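MupZ (Pseudomonas fluorescens, PDB 6FXD) probably acts as an epoxide hydrolase that helps close oxygen heterocycles during mupirocin biosynthesis. Local coordinates at residues R22-I32 with T67-A78. Numbering follows the deposited sequence.
Sequences RTCMAMPYFEI and TQGHCREVYSDA
Strands 24-31 and 68-75 run antiparallel, axes 4.5 Å apart at closest, with paired backbone bonds at Cys24-Tyr75, Ala26-Glu73 and Phe30-Gly69. They are the neighbouring inner strands of a ferredoxin-like sheet of order 2-3-1-4, extended by a fifth strand; helices 37-51 and 78-94 belong to the same βαβ-βαβ plan. Pro28 interrupts the regular pairing: its O still accepts Cys71 N (3.2 Å), but with no N-H to give in return it places CD 3.4 Å from Cys71 O. Gly69 suits its place, since a beta carbon there would probably crowd Ile32 CD1.

On the face carrying Tyr29, His70 makes a T-shaped stack, its CD2 edge over the phenol face and 3.3 Å from Tyr29 CZ, with the planes at 65°. The imidazole reaches there because its CG lies anti to the backbone N (chi1 172°). NE2 of the same ring gives a weak hydrogen bond to Met27 SD at 3.3 Å, the sulfur lying near the ring plane; together with Tyr29 and His107 of the second subunit it probably helps fix the tilt of the imidazole. Tyr29 OH bonds to Glu105 of the second subunit. A leucine in place of Tyr29 would probably leave that glutamate without its hydroxyl partner and His70 without a flat face to rest on.

Across the sheet, where helix 78-94 brings His84 to the Tyr75 ring, the small Ala26 leaves room for the Glu73 carboxylate. Glu73 OE2 lies 3.5 Å from Pro28 CD, while Tyr75 OH donates to Glu73 OE1 at 2.7 Å, from above the carboxylate plane.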
# COMPACT_ATOMS: atom_id res chain seq x y z
N ARG A 22 -4.36 -3.65 -9.43
CA ARG A 22 -4.11 -3.01 -10.72
C ARG A 22 -5.38 -2.48 -11.37
O ARG A 22 -5.28 -1.81 -12.40
CB ARG A 22 -3.40 -3.98 -11.67
CG ARG A 22 -2.12 -4.57 -11.08
CD ARG A 22 -1.06 -3.50 -10.96
NE ARG A 22 -0.41 -3.48 -9.64
CZ ARG A 22 0.73 -4.10 -9.35
NH1 ARG A 22 1.37 -4.80 -10.28
NH2 ARG A 22 1.24 -4.02 -8.12
N THR A 23 -6.54 -2.76 -10.80
CA THR A 23 -7.83 -2.39 -11.38
C THR A 23 -7.88 -0.90 -11.69
O THR A 23 -7.47 -0.06 -10.88
CB THR A 23 -8.92 -2.71 -10.36
OG1 THR A 23 -8.65 -3.98 -9.76
CG2 THR A 23 -10.29 -2.74 -11.01
N CYS A 24 -8.41 -0.56 -12.87
CA CYS A 24 -8.65 0.81 -13.28
C CYS A 24 -10.12 0.98 -13.62
O CYS A 24 -10.75 0.06 -14.16
CB CYS A 24 -7.82 1.17 -14.51
SG CYS A 24 -6.05 1.19 -14.17
N MET A 25 -10.67 2.15 -13.31
CA MET A 25 -12.06 2.46 -13.59
C MET A 25 -12.13 3.73 -14.42
O MET A 25 -11.49 4.73 -14.09
CB MET A 25 -12.86 2.65 -12.30
CG MET A 25 -14.37 2.89 -12.54
SD MET A 25 -15.33 3.16 -11.01
CE MET A 25 -14.62 4.69 -10.37
N ALA A 26 -12.89 3.69 -15.52
CA ALA A 26 -13.14 4.85 -16.35
C ALA A 26 -14.60 5.24 -16.22
O ALA A 26 -15.47 4.36 -16.14
CB ALA A 26 -12.84 4.55 -17.82
N MET A 27 -14.88 6.54 -16.17
CA MET A 27 -16.26 7.03 -16.05
C MET A 27 -16.48 8.21 -16.98
O MET A 27 -16.19 9.36 -16.60
CB MET A 27 -16.59 7.44 -14.61
CG MET A 27 -16.48 6.31 -13.60
SD MET A 27 -17.22 6.67 -12.02
CE MET A 27 -16.21 8.09 -11.51
N PRO A 28 -16.99 7.99 -18.18
CA PRO A 28 -17.51 9.10 -18.98
C PRO A 28 -18.88 9.53 -18.49
O PRO A 28 -19.71 8.69 -18.12
CB PRO A 28 -17.62 8.49 -20.37
CG PRO A 28 -17.92 7.05 -20.08
CD PRO A 28 -17.10 6.69 -18.88
N TYR A 29 -19.11 10.85 -18.48
CA TYR A 29 -20.40 11.46 -18.18
C TYR A 29 -20.91 12.09 -19.47
O TYR A 29 -20.17 12.85 -20.12
CB TYR A 29 -20.29 12.52 -17.07
CG TYR A 29 -20.03 11.91 -15.71
CD1 TYR A 29 -18.77 11.46 -15.39
CD2 TYR A 29 -21.05 11.78 -14.76
CE1 TYR A 29 -18.50 10.92 -14.12
CE2 TYR A 29 -20.80 11.23 -13.51
CZ TYR A 29 -19.52 10.81 -13.19
OH TYR A 29 -19.25 10.25 -11.96
N PHE A 30 -22.15 11.80 -19.84
CA PHE A 30 -22.72 12.20 -21.12
C PHE A 30 -23.80 13.25 -20.92
O PHE A 30 -24.64 13.12 -20.01
CB PHE A 30 -23.34 11.02 -21.86
CG PHE A 30 -22.41 9.87 -22.07
CD1 PHE A 30 -22.26 8.88 -21.12
CD2 PHE A 30 -21.71 9.73 -23.27
CE1 PHE A 30 -21.41 7.80 -21.32
CE2 PHE A 30 -20.87 8.64 -23.48
CZ PHE A 30 -20.71 7.69 -22.50
N GLU A 31 -23.80 14.26 -21.77
CA GLU A 31 -24.92 15.18 -21.89
C GLU A 31 -25.69 14.72 -23.12
O GLU A 31 -25.18 14.81 -24.24
CB GLU A 31 -24.41 16.62 -22.07
CG GLU A 31 -25.53 17.64 -22.10
CD GLU A 31 -25.04 19.07 -22.19
OE1 GLU A 31 -24.05 19.40 -21.50
OE2 GLU A 31 -25.64 19.85 -22.96
N ILE A 32 -26.91 14.24 -22.92
CA ILE A 32 -27.71 13.62 -23.98
C ILE A 32 -28.91 14.52 -24.25
O ILE A 32 -29.74 14.71 -23.35
CB ILE A 32 -28.19 12.21 -23.56
CG1 ILE A 32 -27.02 11.37 -23.03
CG2 ILE A 32 -28.85 11.51 -24.75
CD1 ILE A 32 -27.45 10.19 -22.22
N THR A 67 -31.40 13.19 -18.23
CA THR A 67 -30.64 13.18 -19.48
C THR A 67 -29.13 13.17 -19.27
O THR A 67 -28.38 13.22 -20.25
CB THR A 67 -31.04 14.36 -20.38
OG1 THR A 67 -30.79 15.59 -19.70
CG2 THR A 67 -32.53 14.32 -20.73
N GLN A 68 -28.66 13.10 -18.03
CA GLN A 68 -27.23 12.94 -17.75
C GLN A 68 -26.92 11.45 -17.72
O GLN A 68 -27.36 10.74 -16.82
CB GLN A 68 -26.89 13.57 -16.41
CG GLN A 68 -27.23 15.04 -16.28
CD GLN A 68 -26.97 15.53 -14.87
OE1 GLN A 68 -25.84 15.44 -14.37
NE2 GLN A 68 -28.00 16.03 -14.21
N GLY A 69 -26.16 10.97 -18.70
CA GLY A 69 -25.78 9.59 -18.74
C GLY A 69 -24.42 9.35 -18.12
O GLY A 69 -23.64 10.28 -17.91
N HIS A 70 -24.14 8.08 -17.82
CA HIS A 70 -22.88 7.73 -17.19
C HIS A 70 -22.57 6.27 -17.52
O HIS A 70 -23.49 5.45 -17.61
CB HIS A 70 -23.02 7.91 -15.67
CG HIS A 70 -21.86 7.40 -14.87
ND1 HIS A 70 -21.79 6.10 -14.40
CD2 HIS A 70 -20.75 8.03 -14.41
CE1 HIS A 70 -20.68 5.96 -13.69
NE2 HIS A 70 -20.03 7.11 -13.69
N CYS A 71 -21.29 5.95 -17.69
CA CYS A 71 -20.85 4.57 -17.79
C CYS A 71 -19.81 4.30 -16.71
O CYS A 71 -18.89 5.10 -16.53
CB CYS A 71 -20.27 4.27 -19.17
SG CYS A 71 -20.15 2.47 -19.48
N ARG A 72 -19.96 3.19 -15.99
CA ARG A 72 -18.96 2.73 -15.02
C ARG A 72 -18.23 1.57 -15.69
O ARG A 72 -18.83 0.54 -15.97
CB ARG A 72 -19.64 2.28 -13.73
CG ARG A 72 -18.65 2.02 -12.58
CD ARG A 72 -19.20 1.13 -11.46
NE ARG A 72 -20.53 1.58 -11.07
CZ ARG A 72 -21.31 0.96 -10.18
NH1 ARG A 72 -20.89 -0.14 -9.57
NH2 ARG A 72 -22.51 1.45 -9.91
N GLU A 73 -16.94 1.76 -16.00
CA GLU A 73 -16.14 0.79 -16.72
C GLU A 73 -15.00 0.35 -15.81
O GLU A 73 -14.17 1.18 -15.43
CB GLU A 73 -15.57 1.42 -17.98
CG GLU A 73 -16.56 2.32 -18.73
CD GLU A 73 -16.00 2.92 -20.01
OE1 GLU A 73 -14.85 2.60 -20.37
OE2 GLU A 73 -16.72 3.72 -20.64
N VAL A 74 -14.95 -0.93 -15.48
CA VAL A 74 -13.92 -1.46 -14.58
C VAL A 74 -13.10 -2.48 -15.35
O VAL A 74 -13.66 -3.43 -15.90
CB VAL A 74 -14.54 -2.07 -13.31
CG1 VAL A 74 -13.43 -2.53 -12.38
CG2 VAL A 74 -15.45 -1.03 -12.61
N TYR A 75 -11.78 -2.28 -15.37
CA TYR A 75 -10.87 -3.13 -16.12
C TYR A 75 -9.83 -3.72 -15.18
O TYR A 75 -9.47 -3.11 -14.18
CB TYR A 75 -10.15 -2.34 -17.24
CG TYR A 75 -11.15 -1.69 -18.17
CD1 TYR A 75 -11.74 -2.42 -19.20
CD2 TYR A 75 -11.54 -0.37 -18.00
CE1 TYR A 75 -12.69 -1.84 -20.04
CE2 TYR A 75 -12.48 0.22 -18.82
CZ TYR A 75 -13.04 -0.51 -19.85
OH TYR A 75 -13.98 0.07 -20.67
N SER A 76 -9.34 -4.92 -15.51
CA SER A 76 -8.41 -5.57 -14.59
C SER A 76 -7.07 -4.85 -14.49
O SER A 76 -6.37 -5.03 -13.49
CB SER A 76 -8.24 -7.05 -14.94
OG SER A 76 -7.80 -7.20 -16.27
N ASP A 77 -6.70 -4.06 -15.50
CA ASP A 77 -5.48 -3.25 -15.47
C ASP A 77 -5.58 -2.19 -16.57
O ASP A 77 -6.57 -2.13 -17.30
CB ASP A 77 -4.22 -4.12 -15.59
CG ASP A 77 -4.20 -4.97 -16.86
OD1 ASP A 77 -4.92 -4.66 -17.83
OD2 ASP A 77 -3.44 -5.96 -16.88
N ALA A 78 -4.53 -1.37 -16.68
CA ALA A 78 -4.54 -0.29 -17.66
C ALA A 78 -4.64 -0.83 -19.08
O ALA A 78 -5.32 -0.24 -19.92
CB ALA A 78 -3.27 0.56 -17.51
O HOH W 1 -29.78 17.23 -22.34